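PDB 1JY5: CalsepRRP from Calystegia sepium, which probably binds and cleaves RNA as a member of the ribonuclease T2 family. Local coordinates for residues Y130-S133 against E134-S137; V168-S172 against D173-Q177; S156-Q159 against S160-V164. All coordinates share one frame; numbering follows the deposited sequence.

Contact 1. Residues Y130-S133 against E134-S137; sequences YNIS and EILS
Asn131 and Glu134 meet at the N-cap of helix 132-137, their side chains crossing at about a right angle, the amide and carboxylate planes 38° apart. With CG anti to its own N (chi1 -169°), the Asn131 amide is carried forward over the first turn, and its OD1 accepts the Glu134 N-H at 2.8 Å. The donor stands well above the amide plane instead of lying on a lone pair. Alongside the bond, Asn131 CG rests on Glu134 CB at 3.5 Å, so the cap is packed by carbon as well as held by the polar pair.

On another side of the helix, Ile132 and Ile135 approach at a slant, their CD1 methyls 4.2 Å apart. Ile132 and Leu136 both reach Phe40 of strand 40-48, while Ile135 and Leu136 also touch helix 151-162. Ser133 OG is hydrogen-bonded to the backbone N of Phe40, which ties the first turn to that strand.

The helical pattern starts at once: Ile135 N donates to Asn131 O and Leu136 N to Ile132 O, at 3.1 and 3.0 Å. Ser137 N continues the series on Ser133 O at 3.1 Å.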
# COMPACT_ATOMS: atom_id res chain seq x y z
N TYR A 130 -11.44 3.81 2.19
CA TYR A 130 -11.66 2.75 1.22
C TYR A 130 -11.09 1.42 1.70
O TYR A 130 -9.99 1.02 1.31
CB TYR A 130 -11.04 3.12 -0.13
CG TYR A 130 -11.58 4.40 -0.71
CD1 TYR A 130 -10.85 5.59 -0.61
CD2 TYR A 130 -12.82 4.44 -1.34
CE1 TYR A 130 -11.35 6.78 -1.14
CE2 TYR A 130 -13.32 5.62 -1.87
CZ TYR A 130 -12.58 6.79 -1.76
OH TYR A 130 -13.08 7.96 -2.28
N ASN A 131 -11.85 0.74 2.56
CA ASN A 131 -11.42 -0.54 3.11
C ASN A 131 -11.55 -1.62 2.05
O ASN A 131 -12.63 -2.18 1.84
CB ASN A 131 -12.29 -0.90 4.32
CG ASN A 131 -11.73 -2.08 5.08
OD1 ASN A 131 -11.12 -2.98 4.51
ND2 ASN A 131 -11.96 -2.09 6.39
N ILE A 132 -10.44 -1.91 1.38
CA ILE A 132 -10.45 -2.92 0.34
C ILE A 132 -10.71 -4.31 0.91
O ILE A 132 -11.35 -5.14 0.27
CB ILE A 132 -9.13 -2.91 -0.43
CG1 ILE A 132 -8.84 -1.49 -0.93
CG2 ILE A 132 -9.19 -3.89 -1.59
CD1 ILE A 132 -9.98 -0.90 -1.78
N SER A 133 -10.22 -4.56 2.12
CA SER A 133 -10.42 -5.85 2.77
C SER A 133 -11.91 -6.11 2.99
O SER A 133 -12.38 -7.24 2.84
CB SER A 133 -9.67 -5.90 4.10
OG SER A 133 -8.28 -5.75 3.91
N GLU A 134 -12.64 -5.06 3.35
CA GLU A 134 -14.08 -5.15 3.59
C GLU A 134 -14.84 -5.35 2.28
O GLU A 134 -15.83 -6.08 2.23
CB GLU A 134 -14.59 -3.89 4.29
CG GLU A 134 -16.10 -3.87 4.54
CD GLU A 134 -16.59 -2.57 5.16
OE1 GLU A 134 -16.10 -2.20 6.25
OE2 GLU A 134 -17.47 -1.92 4.56
N ILE A 135 -14.39 -4.68 1.23
CA ILE A 135 -15.03 -4.81 -0.07
C ILE A 135 -14.93 -6.24 -0.58
O ILE A 135 -15.90 -6.80 -1.10
CB ILE A 135 -14.40 -3.86 -1.11
CG1 ILE A 135 -14.78 -2.41 -0.77
CG2 ILE A 135 -14.87 -4.23 -2.51
CD1 ILE A 135 -14.11 -1.37 -1.66
N LEU A 136 -13.76 -6.85 -0.42
CA LEU A 136 -13.57 -8.22 -0.86
C LEU A 136 -14.37 -9.20 -0.01
O LEU A 136 -15.03 -10.09 -0.53
CB LEU A 136 -12.08 -8.60 -0.83
CG LEU A 136 -11.17 -7.90 -1.85
CD1 LEU A 136 -9.79 -8.53 -1.78
CD2 LEU A 136 -11.74 -8.04 -3.26
N SER A 137 -14.32 -9.03 1.31
CA SER A 137 -15.04 -9.92 2.21
C SER A 137 -16.54 -9.95 1.92
O SER A 137 -17.16 -11.01 1.91
CB SER A 137 -14.80 -9.54 3.67
OG SER A 137 -15.20 -8.21 3.94

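Contact 2. Residues V168-S172 against D173-Q177; sequences VKCKS and DAVEQ
The aliphatic chain of Lys171 runs over one face of the Glu176 carboxylate, CB and CD both standing above its plane, with OE2 3.6 Å from Lys171 CD and OE1 3.8 Å from Lys171 CB. Among the flat peptide groups, that of Lys171 receives Ala174 N and Asp173 N at its O from one and the same face, both donors above the carbonyl plane. The peptide of Ala174 is met differently, Lys171 N reaching Ala174 O in the carbonyl plane. Lys171 is fully extended, with CG anti to its N (chi1 -172°), which carries its ammonium past the carboxylate; NZ and OE2 remain 4.3 Å apart, beyond a salt bridge, though the opposite charges probably attract.

The two strands form a beta hairpin, turning at Ser172 and Asp173, and a classic beta bulge interrupts its register. Glu176 and Gln177 both face Lys169, whose O accepts from both their N atoms, at 3.0 Å from Glu176 N and 3.1 Å from Gln177 N. Lys169 N returns a nearly straight bond to Gln177 O. The extra residue lets Glu176 turn its CB toward the other strand, close to Lys171 CB.

Cys170 and Val175 form a non-hydrogen-bonded pair whose side chains diverge. Cys170 SG is disulfide-bonded to Cys198, and Val202 of strand 201-202 touches both Cys170 and Val175. Farther along, the valines Val168 and Val175 cross at about a right angle, CG1 to CG1 at 3.9 Å, and Val168 CA makes a CA-H...O contact of 3.4 Å with Gln177 O.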
# COMPACT_ATOMS: atom_id res chain seq x y z
N VAL A 168 -3.50 -5.05 -9.76
CA VAL A 168 -3.16 -6.12 -8.84
C VAL A 168 -1.85 -6.81 -9.21
O VAL A 168 -1.61 -7.11 -10.38
CB VAL A 168 -4.26 -7.21 -8.77
CG1 VAL A 168 -3.88 -8.25 -7.73
CG2 VAL A 168 -5.62 -6.59 -8.42
N LYS A 169 -1.02 -7.06 -8.21
CA LYS A 169 0.26 -7.74 -8.41
C LYS A 169 0.22 -9.01 -7.57
O LYS A 169 -0.33 -9.02 -6.46
CB LYS A 169 1.42 -6.85 -7.95
CG LYS A 169 1.49 -5.48 -8.62
CD LYS A 169 1.64 -5.59 -10.13
CE LYS A 169 1.91 -4.22 -10.75
NZ LYS A 169 1.99 -4.31 -12.24
N CYS A 170 0.81 -10.08 -8.11
CA CYS A 170 0.83 -11.36 -7.42
C CYS A 170 2.22 -11.89 -7.13
O CYS A 170 3.19 -11.49 -7.75
CB CYS A 170 0.05 -12.41 -8.22
SG CYS A 170 -1.73 -12.14 -8.13
N LYS A 171 2.27 -12.80 -6.17
CA LYS A 171 3.51 -13.44 -5.77
C LYS A 171 3.28 -14.93 -5.98
O LYS A 171 2.65 -15.59 -5.15
CB LYS A 171 3.80 -13.13 -4.30
CG LYS A 171 5.16 -13.57 -3.79
CD LYS A 171 5.30 -13.18 -2.33
CE LYS A 171 6.67 -13.55 -1.78
NZ LYS A 171 6.77 -13.18 -0.33
N SER A 172 3.77 -15.43 -7.11
CA SER A 172 3.65 -16.84 -7.48
C SER A 172 2.23 -17.25 -7.85
O SER A 172 2.00 -17.83 -8.92
CB SER A 172 4.15 -17.73 -6.34
OG SER A 172 4.11 -19.10 -6.72
N ASP A 173 1.28 -16.95 -6.97
CA ASP A 173 -0.12 -17.28 -7.20
C ASP A 173 -1.04 -16.60 -6.20
O ASP A 173 -2.27 -16.67 -6.32
CB ASP A 173 -0.32 -18.79 -7.11
CG ASP A 173 -1.74 -19.20 -7.38
OD1 ASP A 173 -2.20 -18.98 -8.52
OD2 ASP A 173 -2.40 -19.72 -6.46
N ALA A 174 -0.45 -15.95 -5.21
CA ALA A 174 -1.22 -15.26 -4.18
C ALA A 174 -1.21 -13.75 -4.40
O ALA A 174 -0.20 -13.18 -4.80
CB ALA A 174 -0.64 -15.58 -2.81
N VAL A 175 -2.34 -13.10 -4.12
CA VAL A 175 -2.44 -11.66 -4.26
C VAL A 175 -1.50 -11.00 -3.25
O VAL A 175 -1.63 -11.22 -2.04
CB VAL A 175 -3.88 -11.17 -4.02
CG1 VAL A 175 -3.93 -9.64 -4.08
CG2 VAL A 175 -4.81 -11.77 -5.07
N GLU A 176 -0.55 -10.22 -3.74
CA GLU A 176 0.40 -9.55 -2.87
C GLU A 176 0.14 -8.07 -2.71
O GLU A 176 0.25 -7.53 -1.61
CB GLU A 176 1.83 -9.76 -3.38
CG GLU A 176 2.87 -8.99 -2.58
CD GLU A 176 4.30 -9.38 -2.93
OE1 GLU A 176 4.63 -9.43 -4.13
OE2 GLU A 176 5.08 -9.62 -1.99
N GLN A 177 -0.23 -7.40 -3.80
CA GLN A 177 -0.46 -5.97 -3.74
C GLN A 177 -1.63 -5.48 -4.59
O GLN A 177 -1.85 -5.97 -5.70
CB GLN A 177 0.83 -5.24 -4.15
CG GLN A 177 0.77 -3.72 -4.18
CD GLN A 177 2.13 -3.10 -4.46
OE1 GLN A 177 3.03 -3.13 -3.61
NE2 GLN A 177 2.30 -2.53 -5.65

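Contact 3. Residues S156-Q159 against S160-V164; sequences SAIQ and SALRV
Ile158 has CG1 anti to its carbonyl carbon (chi1 -60°), which leaves CG2 anti to N, while Leu162 sets CG anti to its carbonyl carbon at chi1 -52°; together these torsions make the two side chains run alongside each other in one direction on one flank of the helix. Ile158 CG2 and Leu162 CD1 come to 3.5 Å, a close methyl contact, and Leu162 CG lies 3.5 Å from Ile158 O. That carbonyl takes the Leu162 N-H at 2.9 Å, so the backbone bond and the side-chain packing join the same two residues.

This is the last turn of helix 151-162. Ser160 N donates to Ser156 O, also at 2.9 Å, in the usual helical pattern. In Ser160, OG stands between its own N and its carbonyl carbon, and this folds the hydroxyl back over the preceding turn, 3.2 Å from both Ser156 O and Ala157 O. The Ala161 N-H is less well placed, making weak bonds to Ala157 O and Ile158 O.

Arg163 N closes the helix on Gln159 O at 2.7 Å. Arg163 then leaves helical geometry with a positive phi of 76°, turning the chain back so that Val164 O receives a CA-H...O contact from Gln159 CA at 3.3 Å.

Toward helix 132-137, Ile158 packs on Ile132 and Leu136, and Ala161 and Leu162 on Ile135. Leu162 and Val164 also touch Leu188 of strand 188-189, which belongs to the main antiparallel sheet.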
# COMPACT_ATOMS: atom_id res chain seq x y z
N SER A 156 -13.46 -7.21 -10.49
CA SER A 156 -14.83 -6.74 -10.65
C SER A 156 -15.44 -6.31 -9.32
O SER A 156 -16.18 -5.33 -9.26
CB SER A 156 -15.68 -7.83 -11.29
OG SER A 156 -17.04 -7.42 -11.41
N ALA A 157 -15.14 -7.04 -8.26
CA ALA A 157 -15.68 -6.71 -6.95
C ALA A 157 -15.19 -5.32 -6.53
O ALA A 157 -15.97 -4.49 -6.08
CB ALA A 157 -15.25 -7.76 -5.92
N ILE A 158 -13.89 -5.07 -6.67
CA ILE A 158 -13.34 -3.77 -6.29
C ILE A 158 -13.88 -2.68 -7.23
O ILE A 158 -14.32 -1.63 -6.78
CB ILE A 158 -11.81 -3.79 -6.33
CG1 ILE A 158 -11.30 -4.85 -5.35
CG2 ILE A 158 -11.24 -2.42 -5.98
CD1 ILE A 158 -9.82 -5.10 -5.40
N GLN A 159 -13.84 -2.96 -8.53
CA GLN A 159 -14.32 -2.04 -9.54
C GLN A 159 -15.75 -1.56 -9.31
O GLN A 159 -16.04 -0.37 -9.40
CB GLN A 159 -14.23 -2.69 -10.92
CG GLN A 159 -15.27 -2.19 -11.92
CD GLN A 159 -15.08 -0.73 -12.28
OE1 GLN A 159 -15.98 -0.09 -12.82
NE2 GLN A 159 -13.90 -0.20 -11.98
N SER A 160 -16.66 -2.49 -9.02
CA SER A 160 -18.05 -2.10 -8.81
C SER A 160 -18.24 -1.26 -7.54
O SER A 160 -19.18 -0.48 -7.45
CB SER A 160 -18.97 -3.33 -8.79
OG SER A 160 -18.67 -4.19 -7.70
N ALA A 161 -17.35 -1.41 -6.57
CA ALA A 161 -17.46 -0.65 -5.33
C ALA A 161 -16.81 0.74 -5.43
O ALA A 161 -17.32 1.70 -4.86
CB ALA A 161 -16.85 -1.43 -4.17
N LEU A 162 -15.70 0.84 -6.16
CA LEU A 162 -14.99 2.12 -6.28
C LEU A 162 -15.29 2.88 -7.57
O LEU A 162 -15.09 4.10 -7.63
CB LEU A 162 -13.48 1.88 -6.18
CG LEU A 162 -13.00 1.08 -4.97
CD1 LEU A 162 -11.48 0.91 -5.01
CD2 LEU A 162 -13.42 1.79 -3.69
N ARG A 163 -15.76 2.18 -8.60
CA ARG A 163 -16.07 2.79 -9.88
C ARG A 163 -14.77 3.06 -10.64
O ARG A 163 -14.74 3.79 -11.63
CB ARG A 163 -16.88 4.08 -9.69
CG ARG A 163 -18.21 3.85 -8.97
CD ARG A 163 -18.81 5.15 -8.44
NE ARG A 163 -20.04 4.91 -7.68
CZ ARG A 163 -20.63 5.81 -6.90
NH1 ARG A 163 -20.11 7.02 -6.75
NH2 ARG A 163 -21.75 5.49 -6.25
N VAL A 164 -13.68 2.48 -10.15
CA VAL A 164 -12.38 2.59 -10.81
C VAL A 164 -11.74 1.20 -10.77
O VAL A 164 -12.05 0.38 -9.90
CB VAL A 164 -11.44 3.65 -10.15
CG1 VAL A 164 -11.97 5.05 -10.43
CG2 VAL A 164 -11.32 3.41 -8.65

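Along the chain the order is contact 1, contact 3, contact 2. Contacts 1 and 3 belong to neighbouring helices, 132-137 and 151-162, with centres 11 Å apart, and they touch directly: Tyr130 CD2 lies 3.6 Å from Leu162 CD2. Contact 2 is the hairpin of strands 167-171 and 174-182 in the main antiparallel sheet; its centre is about 17 Å from that of contact 1 and 18 Å from that of contact 3. The 156-164 stretch runs on into it through a short connection. Contacts 1 and 3 thus form one packed helix pair, from which the chain passes out of helix 151-162 into the sheet of this alpha-beta, RNase T2-type fold.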